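Local coordinates for SCO1 protein homolog (Bacillus subtilis, PDB 1XZO), which is needed to insert copper into the active site of cytochrome c oxidase and may take part in copper homeostasis or redox signalling, at residues A54-T57 with D58-K61. Numbering follows the deposited sequence.
With CD (cadmium ion), chain C; CA (calcium ion), chain I.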
loop_
_atom_site.group_PDB
_atom_site.type_symbol
_atom_site.label_atom_id
_atom_site.label_comp_id
_atom_site.label_asym_id
_atom_site.label_seq_id
_atom_site.Cartn_x
_atom_site.Cartn_y
_atom_site.Cartn_z
ATOM N N ALA A 54 -0.076 -10.862 2.612
ATOM C CA ALA A 54 -0.257 -12.113 1.816
ATOM C C ALA A 54 -0.987 -11.931 0.501
ATOM O O ALA A 54 -0.501 -12.362 -0.545
ATOM C CB ALA A 54 -0.898 -13.140 2.635
ATOM N N HIS A 55 -2.148 -11.243 0.509
ATOM C CA HIS A 55 -2.863 -10.883 -0.698
ATOM C C HIS A 55 -2.091 -10.028 -1.735
ATOM O O HIS A 55 -2.142 -10.034 -2.916
ATOM C CB HIS A 55 -4.249 -10.259 -0.340
ATOM C CG HIS A 55 -5.190 -11.144 0.433
ATOM N ND1 HIS A 55 -6.076 -10.664 1.381
ATOM C CD2 HIS A 55 -5.359 -12.498 0.435
ATOM C CE1 HIS A 55 -6.761 -11.665 1.905
ATOM N NE2 HIS A 55 -6.335 -12.775 1.340
ATOM N N MET A 56 -1.321 -9.045 -1.032
ATOM C CA MET A 56 -0.566 -8.141 -1.855
ATOM C C MET A 56 0.566 -8.893 -2.477
ATOM O O MET A 56 0.931 -8.575 -3.561
ATOM C CB MET A 56 -0.052 -6.844 -1.090
ATOM C CG MET A 56 0.367 -5.812 -2.144
ATOM S SD MET A 56 -0.658 -4.946 -3.078
ATOM C CE MET A 56 -0.341 -4.770 -4.224
ATOM N N THR A 57 1.060 -9.896 -1.785
ATOM C CA THR A 57 2.168 -10.730 -2.302
ATOM C C THR A 57 1.683 -11.508 -3.573
ATOM O O THR A 57 2.342 -11.527 -4.616
ATOM C CB THR A 57 2.653 -11.631 -1.221
ATOM O OG1 THR A 57 3.383 -10.873 -0.249
ATOM C CG2 THR A 57 3.732 -12.618 -1.777
ATOM N N ASP A 58 0.446 -12.012 -3.479
ATOM C CA ASP A 58 -0.082 -12.823 -4.568
ATOM C C ASP A 58 -0.421 -11.780 -5.678
ATOM O O ASP A 58 -0.100 -11.948 -6.825
ATOM C CB ASP A 58 -1.148 -13.937 -3.987
ATOM C CG ASP A 58 -0.398 -15.319 -3.399
ATOM O OD1 ASP A 58 0.690 -15.453 -3.984
ATOM O OD2 ASP A 58 -0.635 -16.345 -2.476
ATOM N N LEU A 59 -0.868 -10.558 -5.361
ATOM C CA LEU A 59 -1.053 -9.541 -6.393
ATOM C C LEU A 59 0.215 -9.147 -7.172
ATOM O O LEU A 59 0.197 -8.986 -8.407
ATOM C CB LEU A 59 -1.721 -8.335 -5.710
ATOM C CG LEU A 59 -2.432 -7.280 -6.492
ATOM C CD1 LEU A 59 -3.219 -7.785 -7.722
ATOM C CD2 LEU A 59 -3.339 -6.529 -5.475
ATOM N N GLN A 60 1.272 -8.966 -6.418
ATOM C CA GLN A 60 2.587 -8.640 -6.919
ATOM C C GLN A 60 2.987 -9.724 -7.981
ATOM O O GLN A 60 3.395 -9.402 -9.034
ATOM C CB GLN A 60 3.615 -8.631 -5.806
ATOM C CG GLN A 60 5.004 -8.401 -6.452
ATOM C CD GLN A 60 6.112 -8.268 -5.458
ATOM O OE1 GLN A 60 6.308 -9.153 -4.561
ATOM N NE2 GLN A 60 6.772 -7.031 -5.489
ATOM N N LYS A 61 2.800 -10.971 -7.623
ATOM C CA LYS A 61 3.106 -12.122 -8.484
ATOM C C LYS A 61 2.306 -12.143 -9.771
ATOM O O LYS A 61 2.859 -12.355 -10.897
ATOM C CB LYS A 61 2.917 -13.393 -7.644
ATOM C CG LYS A 61 3.205 -14.703 -8.396
ATOM C CD LYS A 61 3.269 -15.891 -7.517
ATOM C CE LYS A 61 1.922 -16.669 -7.423
ATOM N NZ LYS A 61 2.019 -18.137 -6.951
HETATM CD CD CD C . -7.414 -14.733 1.197
HETATM CA CA CA I . -0.901 -16.705 -0.941
HETATM O O HOH W 1 0.570 -15.020 -0.466
HETATM O O HOH W 2 5.287 -11.478 -4.949
HETATM O O HOH W 3 -7.443 -14.866 2.380
HETATM O O HOH W 4 -5.714 -16.570 1.361
HETATM O O HOH W 5 -2.848 -15.359 0.539
#
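The imidazole of His-55, whose backbone O accepts Leu-59 N at 2.8 Å, is held at both ring nitrogens. Its NE2 meets a cadmium ion at 2.2 Å, with CD2 and CE1 almost equally far from the metal, while ND1 bonds to the carbonyl of Gly-154; Phe-139 and Tyr-160 pack against both His-55 and Leu-59. The carboxylate of Asp-58, the second flat group, turns OD2 toward a calcium ion, but the separation is too short to be reliable. Nearer the backbone, a water 2.3 Å from that calcium donates to Ala-54 O (2.9 Å), the same carbonyl that accepts Asp-58 N. The amide of Gln-60, the third, is gripped at both ends: NE2 by Asn-100, OE1 by Ser-97 N and a water at 2.6 Å. That water also donates to Thr-57 O (3.0 Å), which in turn accepts Lys-61 N. On the apolar side, Met-56 starts anti to the backbone N (chi1 -164°) and then bends at chi2 (73°), bringing Met-56 SD obliquely across Leu-59, 3.9 Å from Leu-59 CD2. The Leu-59 to His-55 bond is one of four successive i to i+4 bonds. This helix, 52-65, links parallel strands 36-41 and 71-76 of the thioredoxin-like fold, and the side chain of Ala-54 is about 7 Å from that of Cys-49, probably a copper ligand. ND1, facing a carbonyl, is expected to carry the ring proton, which would leave the NE2 lone pair for cadmium.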